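Local coordinates for protein integral membrane indolylacetylinositol arabinosyltransferase EmbB (Mycolicibacterium smegmatis MC2 155, PDB 7BVC) that probably transfers arabinose units to build the arabinan of the mycobacterial cell-wall arabinogalactan, working as an integral membrane glycosyltransferase, at residues B[150-162]-B[176-188]. Sequence-based numbering, arbitrary orientation.
Sequences ITSNLDGTYADFV and QRTGYPDPNLRPA
R177 lays its guanidinium over one face of the Y158 ring, the two planes 14° apart and CZ of R177 3.8 Å from the ring centroid, a stacked cation-pi pair. R177 NH2 lies over the rim of the ring, nearest Y158 CG, rather than over its middle. R177 gets there by holding CG anti to its own backbone N (chi1 173°) and running extended as far as NE. On the way the chain lies alongside D160, whose OD1 forms a long salt bridge with R177 NE at 3.7 Å. The opposite face of Y158 looks onto the backbone of Y180, and Y158 OH meets the ring of P181.

Beneath this pair, the backbones supply the register. Y180 N donates to T157 O at 2.9 Å, and T157 N returns a weak bond to Y180 O, while A159 and T178 exchange two nearly straight bonds, A159 N to T178 O at 2.9 Å and T178 N to A159 O at 3.0 Å. Between these hydrogen-bonded pairs, Y158 faces G179 in a non-hydrogen-bonded pair. From the strand, T157 OG1 reaches the turn residue L185 with a weak bond to its O (3.3 Å); in the loops, L154 CD2 leans on R186, whose NE is held by P76 O.

The other side of the ribbon, with A159 and T178, packs on A133. The whole illustrates a short two-stranded antiparallel ribbon crossed by a cation-pi stack, here within the concanavalin-like domain of an Emb arabinosyltransferase.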
ATOM      1  N   ILE B 150     -34.486  17.778 -30.423  1.00 57.63           N
ATOM      2  CA  ILE B 150     -33.394  16.949 -29.916  1.00 57.63           C
ATOM      3  C   ILE B 150     -33.480  16.801 -28.401  1.00 57.63           C
ATOM      4  O   ILE B 150     -32.465  16.883 -27.701  1.00 57.63           O
ATOM      5  CB  ILE B 150     -32.034  17.517 -30.357  1.00 57.63           C
ATOM      6  CG1 ILE B 150     -32.126  18.025 -31.794  1.00 57.63           C
ATOM      7  CG2 ILE B 150     -30.960  16.445 -30.305  1.00 57.63           C
ATOM      8  CD1 ILE B 150     -30.852  18.643 -32.306  1.00 57.63           C
ATOM      9  N   THR B 151     -34.697  16.618 -27.886  1.00 56.90           N
ATOM     10  CA  THR B 151     -34.955  16.712 -26.451  1.00 56.90           C
ATOM     11  C   THR B 151     -34.068  15.758 -25.655  1.00 56.90           C
ATOM     12  O   THR B 151     -33.773  14.646 -26.097  1.00 56.90           O
ATOM     13  CB  THR B 151     -36.434  16.412 -26.172  1.00 56.90           C
ATOM     14  OG1 THR B 151     -37.253  17.309 -26.931  1.00 56.90           O
ATOM     15  CG2 THR B 151     -36.756  16.590 -24.700  1.00 56.90           C
ATOM     16  N   SER B 152     -33.634  16.211 -24.478  1.00 55.73           N
ATOM     17  CA  SER B 152     -32.796  15.397 -23.600  1.00 55.73           C
ATOM     18  C   SER B 152     -33.088  15.765 -22.155  1.00 55.73           C
ATOM     19  O   SER B 152     -32.815  16.894 -21.738  1.00 55.73           O
ATOM     20  CB  SER B 152     -31.314  15.597 -23.919  1.00 55.73           C
ATOM     21  OG  SER B 152     -30.498  14.834 -23.048  1.00 55.73           O
ATOM     22  N   ASN B 153     -33.634  14.822 -21.395  1.00 59.81           N
ATOM     23  CA  ASN B 153     -34.002  15.057 -20.002  1.00 59.81           C
ATOM     24  C   ASN B 153     -33.868  13.742 -19.239  1.00 59.81           C
ATOM     25  O   ASN B 153     -33.220  12.801 -19.709  1.00 59.81           O
ATOM     26  CB  ASN B 153     -35.413  15.663 -19.912  1.00 59.81           C
ATOM     27  CG  ASN B 153     -36.411  14.949 -20.795  1.00 59.81           C
ATOM     28  OD1 ASN B 153     -36.120  13.893 -21.353  1.00 59.81           O
ATOM     29  ND2 ASN B 153     -37.597  15.524 -20.930  1.00 59.81           N
ATOM     30  N   LEU B 154     -34.476  13.678 -18.051  1.00 62.99           N
ATOM     31  CA  LEU B 154     -34.390  12.496 -17.202  1.00 62.99           C
ATOM     32  C   LEU B 154     -35.106  11.285 -17.782  1.00 62.99           C
ATOM     33  O   LEU B 154     -34.889  10.170 -17.294  1.00 62.99           O
ATOM     34  CB  LEU B 154     -34.963  12.799 -15.816  1.00 62.99           C
ATOM     35  CG  LEU B 154     -34.209  13.766 -14.905  1.00 62.99           C
ATOM     36  CD1 LEU B 154     -35.048  14.088 -13.684  1.00 62.99           C
ATOM     37  CD2 LEU B 154     -32.889  13.157 -14.485  1.00 62.99           C
ATOM     38  N   ASP B 155     -35.950  11.468 -18.797  1.00 67.40           N
ATOM     39  CA  ASP B 155     -36.604  10.328 -19.431  1.00 67.40           C
ATOM     40  C   ASP B 155     -35.673   9.652 -20.430  1.00 67.40           C
ATOM     41  O   ASP B 155     -35.503   8.429 -20.406  1.00 67.40           O
ATOM     42  CB  ASP B 155     -37.892  10.777 -20.119  1.00 67.40           C
ATOM     43  CG  ASP B 155     -38.945  11.233 -19.132  1.00 67.40           C
ATOM     44  OD1 ASP B 155     -38.948  10.727 -17.990  1.00 67.40           O
ATOM     45  OD2 ASP B 155     -39.767  12.099 -19.496  1.00 67.40           O
ATOM     46  N   GLY B 156     -35.066  10.432 -21.313  1.00 62.95           N
ATOM     47  CA  GLY B 156     -34.131   9.894 -22.278  1.00 62.95           C
ATOM     48  C   GLY B 156     -33.858  10.908 -23.362  1.00 62.95           C
ATOM     49  O   GLY B 156     -34.528  11.939 -23.474  1.00 62.95           O
ATOM     50  N   THR B 157     -32.853  10.594 -24.173  1.00 63.72           N
ATOM     51  CA  THR B 157     -32.468  11.440 -25.293  1.00 63.72           C
ATOM     52  C   THR B 157     -33.245  11.004 -26.528  1.00 63.72           C
ATOM     53  O   THR B 157     -33.178   9.835 -26.924  1.00 63.72           O
ATOM     54  CB  THR B 157     -30.964  11.354 -25.546  1.00 63.72           C
ATOM     55  OG1 THR B 157     -30.269  11.356 -24.294  1.00 63.72           O
ATOM     56  CG2 THR B 157     -30.497  12.531 -26.378  1.00 63.72           C
ATOM     57  N   TYR B 158     -33.973  11.937 -27.141  1.00 66.90           N
ATOM     58  CA  TYR B 158     -34.857  11.606 -28.254  1.00 66.90           C
ATOM     59  C   TYR B 158     -34.809  12.712 -29.297  1.00 66.90           C
ATOM     60  O   TYR B 158     -35.079  13.880 -28.989  1.00 66.90           O
ATOM     61  CB  TYR B 158     -36.290  11.377 -27.767  1.00 66.90           C
ATOM     62  CG  TYR B 158     -36.499  10.000 -27.179  1.00 66.90           C
ATOM     63  CD1 TYR B 158     -36.628   8.888 -27.999  1.00 66.90           C
ATOM     64  CD2 TYR B 158     -36.550   9.810 -25.806  1.00 66.90           C
ATOM     65  CE1 TYR B 158     -36.810   7.628 -27.468  1.00 66.90           C
ATOM     66  CE2 TYR B 158     -36.731   8.553 -25.266  1.00 66.90           C
ATOM     67  CZ  TYR B 158     -36.859   7.466 -26.103  1.00 66.90           C
ATOM     68  OH  TYR B 158     -37.042   6.209 -25.576  1.00 66.90           O
ATOM     69  N   ALA B 159     -34.470  12.330 -30.526  1.00 68.54           N
ATOM     70  CA  ALA B 159     -34.420  13.231 -31.667  1.00 68.54           C
ATOM     71  C   ALA B 159     -35.564  12.905 -32.621  1.00 68.54           C
ATOM     72  O   ALA B 159     -35.742  11.748 -33.020  1.00 68.54           O
ATOM     73  CB  ALA B 159     -33.077  13.124 -32.388  1.00 68.54           C
ATOM     74  N   ASP B 160     -36.337  13.927 -32.963  1.00 75.11           N
ATOM     75  CA  ASP B 160     -37.499  13.831 -33.828  1.00 75.11           C
ATOM     76  C   ASP B 160     -37.240  14.606 -35.111  1.00 75.11           C
ATOM     77  O   ASP B 160     -36.614  15.670 -35.093  1.00 75.11           O
ATOM     78  CB  ASP B 160     -38.748  14.394 -33.146  1.00 75.11           C
ATOM     79  CG  ASP B 160     -39.137  13.615 -31.912  1.00 75.11           C
ATOM     80  OD1 ASP B 160     -38.810  12.417 -31.842  1.00 75.11           O
ATOM     81  OD2 ASP B 160     -39.769  14.199 -31.012  1.00 75.11           O
ATOM     82  N   PHE B 161     -37.770  14.084 -36.211  1.00 77.47           N
ATOM     83  CA  PHE B 161     -37.538  14.630 -37.542  1.00 77.47           C
ATOM     84  C   PHE B 161     -38.868  14.981 -38.191  1.00 77.47           C
ATOM     85  O   PHE B 161     -39.157  14.523 -39.301  1.00 77.47           O
ATOM     86  CB  PHE B 161     -36.773  13.637 -38.416  1.00 77.47           C
ATOM     87  CG  PHE B 161     -35.290  13.651 -38.201  1.00 77.47           C
ATOM     88  CD1 PHE B 161     -34.711  12.882 -37.208  1.00 77.47           C
ATOM     89  CD2 PHE B 161     -34.472  14.428 -38.999  1.00 77.47           C
ATOM     90  CE1 PHE B 161     -33.346  12.894 -37.013  1.00 77.47           C
ATOM     91  CE2 PHE B 161     -33.108  14.443 -38.807  1.00 77.47           C
ATOM     92  CZ  PHE B 161     -32.545  13.675 -37.814  1.00 77.47           C
ATOM     93  N   VAL B 162     -39.673  15.784 -37.495  1.00 82.19           N
ATOM     94  CA  VAL B 162     -41.070  16.048 -37.833  1.00 82.19           C
ATOM     95  C   VAL B 162     -41.244  16.287 -39.326  1.00 82.19           C
ATOM     96  O   VAL B 162     -40.544  17.112 -39.922  1.00 82.19           O
ATOM     97  CB  VAL B 162     -41.599  17.252 -37.034  1.00 82.19           C
ATOM     98  CG1 VAL B 162     -43.103  17.375 -37.188  1.00 82.19           C
ATOM     99  CG2 VAL B 162     -41.208  17.132 -35.570  1.00 82.19           C
ATOM    100  N   GLN B 176     -39.784   9.196 -37.508  1.00 87.57           N
ATOM    101  CA  GLN B 176     -38.337   9.168 -37.357  1.00 87.57           C
ATOM    102  C   GLN B 176     -37.885   9.443 -35.924  1.00 87.57           C
ATOM    103  O   GLN B 176     -36.704   9.733 -35.704  1.00 87.57           O
ATOM    104  CB  GLN B 176     -37.701  10.171 -38.325  1.00 87.57           C
ATOM    105  CG  GLN B 176     -36.243   9.902 -38.671  1.00 87.57           C
ATOM    106  CD  GLN B 176     -36.033   8.559 -39.338  1.00 87.57           C
ATOM    107  OE1 GLN B 176     -36.682   8.238 -40.332  1.00 87.57           O
ATOM    108  NE2 GLN B 176     -35.117   7.765 -38.796  1.00 87.57           N
ATOM    109  N   ARG B 177     -38.790   9.366 -34.951  1.00 76.91           N
ATOM    110  CA  ARG B 177     -38.407   9.531 -33.555  1.00 76.91           C
ATOM    111  C   ARG B 177     -37.423   8.443 -33.155  1.00 76.91           C
ATOM    112  O   ARG B 177     -37.758   7.255 -33.175  1.00 76.91           O
ATOM    113  CB  ARG B 177     -39.642   9.484 -32.663  1.00 76.91           C
ATOM    114  CG  ARG B 177     -39.332   9.491 -31.181  1.00 76.91           C
ATOM    115  CD  ARG B 177     -40.535   9.948 -30.388  1.00 76.91           C
ATOM    116  NE  ARG B 177     -40.164  10.395 -29.051  1.00 76.91           N
ATOM    117  CZ  ARG B 177     -40.061   9.595 -27.996  1.00 76.91           C
ATOM    118  NH1 ARG B 177     -40.302   8.297 -28.117  1.00 76.91           N
ATOM    119  NH2 ARG B 177     -39.718  10.092 -26.817  1.00 76.91           N
ATOM    120  N   THR B 178     -36.209   8.843 -32.791  1.00 72.48           N
ATOM    121  CA  THR B 178     -35.168   7.876 -32.481  1.00 72.48           C
ATOM    122  C   THR B 178     -34.399   8.331 -31.252  1.00 72.48           C
ATOM    123  O   THR B 178     -34.141   9.523 -31.079  1.00 72.48           O
ATOM    124  CB  THR B 178     -34.208   7.699 -33.666  1.00 72.48           C
ATOM    125  OG1 THR B 178     -34.947   7.289 -34.822  1.00 72.48           O
ATOM    126  CG2 THR B 178     -33.147   6.652 -33.363  1.00 72.48           C
ATOM    127  N   GLY B 179     -34.029   7.382 -30.400  1.00 67.84           N
ATOM    128  CA  GLY B 179     -33.242   7.737 -29.232  1.00 67.84           C
ATOM    129  C   GLY B 179     -33.121   6.586 -28.261  1.00 67.84           C
ATOM    130  O   GLY B 179     -33.205   5.416 -28.646  1.00 67.84           O
ATOM    131  N   TYR B 180     -32.916   6.942 -26.994  1.00 67.70           N
ATOM    132  CA  TYR B 180     -32.722   5.968 -25.935  1.00 67.70           C
ATOM    133  C   TYR B 180     -33.322   6.496 -24.642  1.00 67.70           C
ATOM    134  O   TYR B 180     -33.190   7.695 -24.350  1.00 67.70           O
ATOM    135  CB  TYR B 180     -31.240   5.650 -25.730  1.00 67.70           C
ATOM    136  CG  TYR B 180     -30.594   4.972 -26.916  1.00 67.70           C
ATOM    137  CD1 TYR B 180     -30.019   5.715 -27.937  1.00 67.70           C
ATOM    138  CD2 TYR B 180     -30.566   3.589 -27.018  1.00 67.70           C
ATOM    139  CE1 TYR B 180     -29.436   5.102 -29.023  1.00 67.70           C
ATOM    140  CE2 TYR B 180     -29.982   2.966 -28.101  1.00 67.70           C
ATOM    141  CZ  TYR B 180     -29.418   3.728 -29.100  1.00 67.70           C
ATOM    142  OH  TYR B 180     -28.834   3.115 -30.184  1.00 67.70           O
ATOM    143  N   PRO B 181     -33.988   5.639 -23.852  1.00 67.95           N
ATOM    144  CA  PRO B 181     -34.559   6.054 -22.567  1.00 67.95           C
ATOM    145  C   PRO B 181     -33.571   5.934 -21.409  1.00 67.95           C
ATOM    146  O   PRO B 181     -33.845   5.286 -20.393  1.00 67.95           O
ATOM    147  CB  PRO B 181     -35.743   5.097 -22.403  1.00 67.95           C
ATOM    148  CG  PRO B 181     -35.265   3.840 -23.050  1.00 67.95           C
ATOM    149  CD  PRO B 181     -34.335   4.244 -24.177  1.00 67.95           C
ATOM    150  N   ASP B 182     -32.407   6.561 -21.556  1.00 65.11           N
ATOM    151  CA  ASP B 182     -31.361   6.518 -20.550  1.00 65.11           C
ATOM    152  C   ASP B 182     -31.216   7.880 -19.892  1.00 65.11           C
ATOM    153  O   ASP B 182     -31.019   8.879 -20.595  1.00 65.11           O
ATOM    154  CB  ASP B 182     -30.030   6.099 -21.182  1.00 65.11           C
ATOM    155  CG  ASP B 182     -29.108   5.409 -20.200  1.00 65.11           C
ATOM    156  OD1 ASP B 182     -29.574   5.035 -19.105  1.00 65.11           O
ATOM    157  OD2 ASP B 182     -27.914   5.237 -20.526  1.00 65.11           O
ATOM    158  N   PRO B 183     -31.312   7.969 -18.563  1.00 61.54           N
ATOM    159  CA  PRO B 183     -31.134   9.264 -17.896  1.00 61.54           C
ATOM    160  C   PRO B 183     -29.682   9.678 -17.734  1.00 61.54           C
ATOM    161  O   PRO B 183     -29.426  10.795 -17.265  1.00 61.54           O
ATOM    162  CB  PRO B 183     -31.796   9.044 -16.533  1.00 61.54           C
ATOM    163  CG  PRO B 183     -31.608   7.593 -16.273  1.00 61.54           C
ATOM    164  CD  PRO B 183     -31.680   6.905 -17.612  1.00 61.54           C
ATOM    165  N   ASN B 184     -28.731   8.822 -18.101  1.00 59.58           N
ATOM    166  CA  ASN B 184     -27.312   9.134 -18.013  1.00 59.58           C
ATOM    167  C   ASN B 184     -26.731   9.571 -19.350  1.00 59.58           C
ATOM    168  O   ASN B 184     -25.509   9.546 -19.528  1.00 59.58           O
ATOM    169  CB  ASN B 184     -26.539   7.931 -17.472  1.00 59.58           C
ATOM    170  CG  ASN B 184     -26.797   7.686 -16.002  1.00 59.58           C
ATOM    171  OD1 ASN B 184     -26.954   8.626 -15.222  1.00 59.58           O
ATOM    172  ND2 ASN B 184     -26.844   6.419 -15.613  1.00 59.58           N
ATOM    173  N   LEU B 185     -27.580   9.971 -20.296  1.00 57.06           N
ATOM    174  CA  LEU B 185     -27.144  10.432 -21.607  1.00 57.06           C
ATOM    175  C   LEU B 185     -27.281  11.944 -21.748  1.00 57.06           C
ATOM    176  O   LEU B 185     -27.469  12.455 -22.855  1.00 57.06           O
ATOM    177  CB  LEU B 185     -27.924   9.722 -22.712  1.00 57.06           C
ATOM    178  CG  LEU B 185     -27.377   8.387 -23.223  1.00 57.06           C
ATOM    179  CD1 LEU B 185     -28.063   7.995 -24.517  1.00 57.06           C
ATOM    180  CD2 LEU B 185     -25.873   8.451 -23.416  1.00 57.06           C
ATOM    181  N   ARG B 186     -27.200  12.667 -20.643  1.00 54.72           N
ATOM    182  CA  ARG B 186     -27.285  14.120 -20.698  1.00 54.72           C
ATOM    183  C   ARG B 186     -25.908  14.703 -20.995  1.00 54.72           C
ATOM    184  O   ARG B 186     -24.949  14.408 -20.276  1.00 54.72           O
ATOM    185  CB  ARG B 186     -27.828  14.675 -19.386  1.00 54.72           C
ATOM    186  CG  ARG B 186     -29.116  14.009 -18.944  1.00 54.72           C
ATOM    187  CD  ARG B 186     -30.030  14.964 -18.198  1.00 54.72           C
ATOM    188  NE  ARG B 186     -29.522  15.301 -16.873  1.00 54.72           N
ATOM    189  CZ  ARG B 186     -29.503  14.467 -15.839  1.00 54.72           C
ATOM    190  NH1 ARG B 186     -29.956  13.229 -15.969  1.00 54.72           N
ATOM    191  NH2 ARG B 186     -29.022  14.870 -14.672  1.00 54.72           N
ATOM    192  N   PRO B 187     -25.773  15.524 -22.032  1.00 50.25           N
ATOM    193  CA  PRO B 187     -24.443  15.964 -22.463  1.00 50.25           C
ATOM    194  C   PRO B 187     -23.803  16.896 -21.448  1.00 50.25           C
ATOM    195  O   PRO B 187     -24.450  17.451 -20.560  1.00 50.25           O
ATOM    196  CB  PRO B 187     -24.728  16.687 -23.780  1.00 50.25           C
ATOM    197  CG  PRO B 187     -26.119  17.182 -23.626  1.00 50.25           C
ATOM    198  CD  PRO B 187     -26.843  16.125 -22.844  1.00 50.25           C
ATOM    199  N   ALA B 188     -22.491  17.061 -21.595  1.00 46.60           N
ATOM    200  CA  ALA B 188     -21.713  17.976 -20.774  1.00 46.60           C
ATOM    201  C   ALA B 188     -21.663  19.328 -21.472  1.00 46.60           C
ATOM    202  O   ALA B 188     -21.215  19.419 -22.620  1.00 46.60           O
ATOM    203  CB  ALA B 188     -20.303  17.439 -20.533  1.00 46.60           C
TER